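Local coordinates for protein chitinase (Thermococcus kodakarensis KOD1, PDB 5DHD) that probably binds chitin through this small all-beta domain, keeping the catalytic domains of a chitin-hydrolysing enzyme close to their insoluble substrate, at residues A[87-90]-A[95-98]; A[51-54]-A[59-62]; A[11-14]-A[18-21]. All blocks are in the same frame, centred on the assembly; numbering follows the deposited sequence.

Overall arrangement
Each of the three interactions belongs to a beta hairpin of a two-sheet, all-beta domain. They follow one another along the chain, interaction 3 first, then interaction 2, then interaction 1. Interactions 1 and 2 form the two ends of the five-stranded sheet, with strand 34-39 between their hairpins and centres about 14 Å apart; Tyr89 CE2 and Tyr59 CE2 touch at 4.0 Å. Interaction 3 is an edge of the four-stranded sheet, its centre about 17 Å from that of interaction 1, which it meets where Val11 CG1 packs on Ile88 CD1. Interactions 2 and 3, centres about 16 Å apart, do not touch, yet Phe62 and Tyr21 both pack against Phe77. With strands 34-39, 45-49 and 72-79 the hairpins complete the two sheets, consistent with a beta-sandwich chitin-binding module.

Interaction 1 (A[87-90]-A[95-98]); sequences AIYL and QLWD. With PE3 (3,6,9,12,15,18,21,24,27,30,33,36,39-tridecaoxahentetracontane-1,41-diol), chain F.
Leu90 and Asp98 form an antiparallel hydrogen-bonded pair, their CA atoms 5.3 Å apart, and they are the point where strand segments 87-90 and 95-98 come together. The segments are far from aligned: their N-to-C directions differ by 117°, and the backbones spread apart toward Ala87. Leu90 N donates to Asp98 O over 2.9 Å in a nearly straight bond, 165° at the hydrogen, that meets the oxygen somewhat tilted from the carbonyl plane. The return bond, from Trp97 N to Leu90 O at 2.8 Å, approaches nearly along the C=O axis but is bent to 142° at the hydrogen. Two successive residues, Trp97 and Asp98, therefore face the single Leu90, which is a classic beta bulge. It lies in the hairpin of strands 85-92 and 95-99, at one edge of the five-stranded sheet of this chitin-binding domain.

Leu96, with CG anti to its backbone nitrogen, carries CD1 back across the hairpin. That methyl lies 3.5 Å from Leu90 O and 3.9 Å from Tyr89 CB, and it sits at the edge of the Tyr89 ring, near the ring plane. Leu90 CD2 meets Trp97 at CB, 4.0 Å away, while the indole leads off to stack edge-to-face with Tyr31. The Asp98 carboxylate also turns from the contact, OD2 accepting hydrogen bonds from Gly7 N and Leu9 N, and this pins the second residue of the bulge to the N-terminal segment. At the far end of the Tyr89 ring, OH comes within 3.1 Å of C26 of a bound polyether.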
# COMPACT_ATOMS: atom_id res chain seq x y z
N ALA A 87 8.93 -2.51 -3.38
CA ALA A 87 7.82 -3.31 -3.89
C ALA A 87 6.56 -3.12 -3.05
O ALA A 87 6.63 -2.83 -1.86
CB ALA A 87 8.20 -4.80 -3.88
N ILE A 88 5.41 -3.29 -3.69
CA ILE A 88 4.12 -3.18 -3.02
C ILE A 88 3.30 -4.39 -3.46
O ILE A 88 3.17 -4.66 -4.66
CB ILE A 88 3.36 -1.88 -3.40
CG1 ILE A 88 4.20 -0.65 -2.99
CG2 ILE A 88 1.97 -1.87 -2.73
CD1 ILE A 88 3.58 0.70 -3.39
N TYR A 89 2.77 -5.13 -2.49
CA TYR A 89 1.98 -6.32 -2.78
C TYR A 89 0.55 -6.18 -2.26
O TYR A 89 0.35 -5.75 -1.12
CB TYR A 89 2.61 -7.55 -2.09
CG TYR A 89 4.06 -7.79 -2.46
CD1 TYR A 89 4.39 -8.55 -3.59
CD2 TYR A 89 5.08 -7.26 -1.70
CE1 TYR A 89 5.73 -8.75 -3.94
CE2 TYR A 89 6.41 -7.46 -2.03
CZ TYR A 89 6.72 -8.21 -3.15
OH TYR A 89 8.03 -8.41 -3.45
N LEU A 90 -0.42 -6.54 -3.08
CA LEU A 90 -1.82 -6.49 -2.68
C LEU A 90 -2.34 -7.90 -2.46
O LEU A 90 -2.40 -8.71 -3.39
CB LEU A 90 -2.69 -5.79 -3.72
CG LEU A 90 -4.21 -5.91 -3.50
CD1 LEU A 90 -4.66 -5.21 -2.21
CD2 LEU A 90 -4.93 -5.32 -4.73
N GLN A 95 -4.62 -14.37 -1.14
CA GLN A 95 -4.08 -14.50 -2.49
C GLN A 95 -3.45 -13.20 -2.96
O GLN A 95 -3.93 -12.11 -2.63
CB GLN A 95 -5.19 -14.87 -3.47
CG GLN A 95 -5.89 -16.18 -3.18
CD GLN A 95 -6.84 -16.56 -4.29
OE1 GLN A 95 -8.05 -16.33 -4.20
NE2 GLN A 95 -6.30 -17.14 -5.35
N LEU A 96 -2.39 -13.32 -3.75
CA LEU A 96 -1.71 -12.15 -4.29
C LEU A 96 -2.49 -11.67 -5.51
O LEU A 96 -2.41 -12.27 -6.58
CB LEU A 96 -0.26 -12.48 -4.67
CG LEU A 96 0.53 -11.29 -5.24
CD1 LEU A 96 0.65 -10.18 -4.21
CD2 LEU A 96 1.93 -11.76 -5.65
N TRP A 97 -3.24 -10.59 -5.34
CA TRP A 97 -4.04 -10.03 -6.42
C TRP A 97 -3.25 -9.21 -7.44
O TRP A 97 -3.51 -9.28 -8.64
CB TRP A 97 -5.18 -9.17 -5.86
CG TRP A 97 -6.41 -9.94 -5.51
CD1 TRP A 97 -6.48 -11.24 -5.07
CD2 TRP A 97 -7.75 -9.46 -5.55
NE1 TRP A 97 -7.79 -11.60 -4.85
CE2 TRP A 97 -8.60 -10.52 -5.14
CE3 TRP A 97 -8.33 -8.23 -5.90
CZ2 TRP A 97 -9.99 -10.39 -5.07
CZ3 TRP A 97 -9.71 -8.10 -5.83
CH2 TRP A 97 -10.53 -9.18 -5.42
N ASP A 98 -2.28 -8.44 -6.95
CA ASP A 98 -1.50 -7.59 -7.84
C ASP A 98 -0.25 -7.15 -7.10
O ASP A 98 -0.17 -7.26 -5.88
CB ASP A 98 -2.37 -6.37 -8.24
CG ASP A 98 -1.99 -5.78 -9.60
OD1 ASP A 98 -0.97 -6.22 -10.18
OD2 ASP A 98 -2.72 -4.89 -10.09
C30 PE3 F . 6.16 -7.03 -9.90
C29 PE3 F . 6.32 -6.98 -8.38
O28 PE3 F . 7.65 -7.35 -8.05
C27 PE3 F . 7.78 -7.29 -6.62
C26 PE3 F . 9.19 -7.70 -6.21
O25 PE3 F . 10.11 -6.64 -6.48

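Interaction 2 (A[51-54]-A[59-62]); sequences ANKA and YVVF. With SO4 (sulfate ion), chain C.
Lys53 NZ is gripped by two anions, donating to sulfate O4 at 2.7 Å and forming a salt bridge with Glu55 OE2, while the aliphatic part of the same side chain packs against Val60 and Phe62. The chain leaves extended and then bends at chi3 (77°) and chi4 (71°), which carries the ammonium group out to the sulfate, probably a crystallisation component. Val60 CG1 lies across the lysine chain, 3.7 Å from both CG and CD. Phe62 runs alongside Lys53, pointing the same way, with CE1 3.9 Å from Lys53 CB; Ala51 CB reaches the same ring at CD1, 4.2 Å away. Beneath these side chains Ala54 and Val61 form an antiparallel hydrogen-bonded pair. Val61 N to Ala54 O is short, 2.7 Å, and almost straight; the reverse bond, Ala54 N to Val61 O, is more bent, at 144°. Phe62 CA approaches Asn52 O at 3.2 Å in a CA-H...O contact. The hairpin of strands 51-56 and 59-64 closes one end of the five-stranded sheet, beside strand 34-39. From it Phe62 reaches across the sandwich to stack on Phe77 of strand 72-79, and Phe48 of strand 45-49 packs against both Lys53 and Phe62.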
# COMPACT_ATOMS: atom_id res chain seq x y z
N ALA A 51 -5.94 4.42 6.27
CA ALA A 51 -5.59 3.03 6.48
C ALA A 51 -4.92 2.88 7.83
O ALA A 51 -4.54 3.88 8.46
CB ALA A 51 -4.59 2.55 5.40
N ASN A 52 -4.80 1.64 8.28
CA ASN A 52 -4.12 1.33 9.53
C ASN A 52 -2.73 0.87 9.09
O ASN A 52 -2.59 0.27 8.02
CB ASN A 52 -4.86 0.25 10.32
CG ASN A 52 -6.23 0.75 10.84
OD1 ASN A 52 -6.31 1.70 11.60
ND2 ASN A 52 -7.29 0.09 10.42
N LYS A 53 -1.72 1.15 9.91
CA LYS A 53 -0.36 0.75 9.59
C LYS A 53 0.26 -0.11 10.68
O LYS A 53 0.08 0.15 11.87
CB LYS A 53 0.54 1.97 9.41
CG LYS A 53 1.99 1.58 9.09
CD LYS A 53 2.87 2.80 8.84
CE LYS A 53 3.26 3.49 10.14
NZ LYS A 53 4.23 2.71 10.97
N ALA A 54 0.98 -1.14 10.25
CA ALA A 54 1.67 -2.04 11.17
C ALA A 54 3.01 -2.38 10.53
O ALA A 54 3.11 -2.52 9.32
CB ALA A 54 0.87 -3.32 11.40
N TYR A 59 8.22 -5.71 6.73
CA TYR A 59 7.35 -5.03 5.78
C TYR A 59 6.45 -4.04 6.50
O TYR A 59 6.25 -4.13 7.71
CB TYR A 59 6.44 -6.05 5.06
CG TYR A 59 7.14 -6.90 4.03
CD1 TYR A 59 7.99 -7.93 4.41
CD2 TYR A 59 7.01 -6.62 2.68
CE1 TYR A 59 8.70 -8.66 3.45
CE2 TYR A 59 7.71 -7.33 1.71
CZ TYR A 59 8.56 -8.35 2.11
OH TYR A 59 9.25 -9.05 1.15
N VAL A 60 5.93 -3.07 5.76
CA VAL A 60 5.00 -2.11 6.32
C VAL A 60 3.67 -2.65 5.80
O VAL A 60 3.48 -2.78 4.59
CB VAL A 60 5.27 -0.66 5.84
CG1 VAL A 60 4.24 0.28 6.47
CG2 VAL A 60 6.67 -0.23 6.27
N VAL A 61 2.77 -2.97 6.71
CA VAL A 61 1.48 -3.55 6.35
C VAL A 61 0.32 -2.58 6.54
O VAL A 61 0.08 -2.08 7.64
CB VAL A 61 1.23 -4.85 7.17
CG1 VAL A 61 -0.07 -5.49 6.75
CG2 VAL A 61 2.39 -5.84 6.97
N PHE A 62 -0.40 -2.33 5.45
CA PHE A 62 -1.54 -1.43 5.49
C PHE A 62 -2.83 -2.23 5.34
O PHE A 62 -2.91 -3.15 4.54
CB PHE A 62 -1.46 -0.39 4.36
CG PHE A 62 -0.36 0.61 4.53
CD1 PHE A 62 -0.48 1.66 5.43
CD2 PHE A 62 0.81 0.49 3.78
CE1 PHE A 62 0.55 2.59 5.58
CE2 PHE A 62 1.85 1.43 3.93
CZ PHE A 62 1.72 2.46 4.82
S SO4 C . 3.83 0.55 13.86
O1 SO4 C . 5.24 0.92 13.65
O2 SO4 C . 3.36 1.11 15.13
O3 SO4 C . 3.70 -0.92 13.89
O4 SO4 C . 3.01 1.09 12.76

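Interaction 3 (A[11-14]-A[18-21]); sequences VKVT and NTEY. With PE3 (3,6,9,12,15,18,21,24,27,30,33,36,39-tridecaoxahentetracontane-1,41-diol), chain D.
Val13 and Tyr21 stand side by side and point the same way from neighbouring strands of a beta hairpin, strands 9-15 and 19-26, at the edge of the four-stranded sheet. They form an antiparallel non-hydrogen-bonded pair, so the ring lies next to the valine methyls. Val13 CG2 approaches the ring obliquely, 3.8 Å from Tyr21 CE2. Val11 CG1 comes instead to the ring's edge, near its plane, 4.2 Å from Tyr21 CD2. Tyr21 is turned with CG beside its backbone nitrogen (chi1 -66°), which lays the CD2-CE2 side against both valines, while OH hydrogen-bonds to Val85 N and the ring meets Phe77 with nearly parallel planes. A leucine here would probably leave Val85 N without its hydroxyl partner and open a gap beside the Val13 methyls.

Thr19 crosses Val13 at an angle, and its methyl CG2 is pressed to 3.5 Å from Val13 CG1, tighter than usual van der Waals contact. Its hydroxyl is engaged outside the hairpin, OG1 hydrogen-bonded to Glu83 N and Gly81 O. In the next pair, whose side chains point to the face opposite Val13 and Tyr21, Thr14 and Glu20 exchange two backbone hydrogen bonds: Glu20 N to Thr14 O, 2.8 Å, and Thr14 N to Glu20 O, 2.9 Å, the latter in the carbonyl plane. Beside them ether oxygens of a bound polyether surround Lys12 NZ, a grip that holds for one of two modelled conformers and is doubtful in detail. A water bridges the pair, hydrogen-bonded to Thr14 OG1 at 2.7 Å and to Glu20 O at 3.0 Å.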
# COMPACT_ATOMS: atom_id res chain seq x y z
N VAL A 11 -0.60 2.82 -8.41
CA VAL A 11 0.30 3.60 -7.58
C VAL A 11 0.85 4.87 -8.22
O VAL A 11 1.33 4.85 -9.36
CB VAL A 11 1.52 2.74 -7.18
CG1 VAL A 11 2.42 3.48 -6.18
CG2 VAL A 11 1.05 1.40 -6.59
N LYS A 12 0.75 5.98 -7.49
CA LYS A 12 1.30 7.27 -7.94
C LYS A 12 2.43 7.61 -6.97
O LYS A 12 2.24 7.55 -5.76
CB LYS A 12 0.25 8.37 -7.91
CG LYS A 12 0.87 9.76 -7.90
CD LYS A 12 -0.14 10.81 -7.47
CE LYS A 12 -0.97 11.20 -8.64
NZ LYS A 12 -2.13 12.11 -8.37
N VAL A 13 3.58 7.98 -7.53
CA VAL A 13 4.76 8.31 -6.74
C VAL A 13 5.18 9.76 -6.91
O VAL A 13 5.30 10.25 -8.04
CB VAL A 13 5.94 7.38 -7.19
CG1 VAL A 13 7.17 7.58 -6.33
CG2 VAL A 13 5.50 5.91 -7.15
N THR A 14 5.42 10.45 -5.80
CA THR A 14 5.83 11.86 -5.85
C THR A 14 7.00 12.04 -4.89
O THR A 14 6.86 11.83 -3.68
CB THR A 14 4.65 12.78 -5.48
OG1 THR A 14 3.58 12.53 -6.40
CG2 THR A 14 5.06 14.26 -5.57
N ASN A 18 11.51 13.28 0.35
CA ASN A 18 10.80 12.15 0.97
C ASN A 18 9.79 11.85 -0.13
O ASN A 18 9.52 12.72 -0.98
CB ASN A 18 10.11 12.53 2.28
CG ASN A 18 11.11 12.77 3.37
OD1 ASN A 18 12.10 12.04 3.48
ND2 ASN A 18 10.88 13.79 4.19
N THR A 19 9.22 10.66 -0.13
CA THR A 19 8.35 10.26 -1.21
C THR A 19 6.96 9.82 -0.82
O THR A 19 6.78 8.99 0.06
CB THR A 19 9.04 9.13 -1.99
OG1 THR A 19 10.36 9.56 -2.36
CG2 THR A 19 8.29 8.79 -3.25
N GLU A 20 5.98 10.40 -1.50
CA GLU A 20 4.58 10.08 -1.26
C GLU A 20 4.09 9.02 -2.23
O GLU A 20 4.35 9.09 -3.43
CB GLU A 20 3.70 11.32 -1.42
CG GLU A 20 2.19 11.06 -1.26
CD GLU A 20 1.37 12.35 -1.13
OE1 GLU A 20 1.86 13.31 -0.51
OE2 GLU A 20 0.23 12.40 -1.61
N TYR A 21 3.37 8.04 -1.68
CA TYR A 21 2.80 6.97 -2.48
C TYR A 21 1.30 7.02 -2.29
O TYR A 21 0.78 6.81 -1.19
CB TYR A 21 3.34 5.60 -2.02
CG TYR A 21 4.82 5.45 -2.30
CD1 TYR A 21 5.76 6.01 -1.44
CD2 TYR A 21 5.27 4.81 -3.46
CE1 TYR A 21 7.12 5.94 -1.72
CE2 TYR A 21 6.63 4.74 -3.76
CZ TYR A 21 7.55 5.31 -2.88
OH TYR A 21 8.90 5.24 -3.15
C42 PE3 D . -3.63 9.13 -9.91
C41 PE3 D . -3.01 9.81 -11.12
O40 PE3 D . -2.82 11.19 -10.81
C39 PE3 D . -2.24 11.80 -11.96
C38 PE3 D . -1.99 13.29 -11.70
O37 PE3 D . -1.10 13.46 -10.62
C36 PE3 D . -0.89 14.87 -10.39
C35 PE3 D . 0.09 15.09 -9.20
O34 PE3 D . -0.50 14.57 -7.98
C33 PE3 D . 0.42 14.76 -6.88
C32 PE3 D . -0.19 14.19 -5.58
O31 PE3 D . -1.55 13.76 -5.76
C30 PE3 D . -2.01 13.26 -4.52
C29 PE3 D . -3.46 12.79 -4.62
O28 PE3 D . -3.55 11.68 -5.52
C27 PE3 D . -4.92 11.27 -5.55
C26 PE3 D . -5.10 10.06 -6.46
O25 PE3 D . -4.20 9.00 -6.10
C24 PE3 D . -4.52 7.93 -6.99
C23 PE3 D . -3.64 6.73 -6.70
O22 PE3 D . -3.15 6.15 -7.88
O HOH W 1 2.26 10.51 -5.13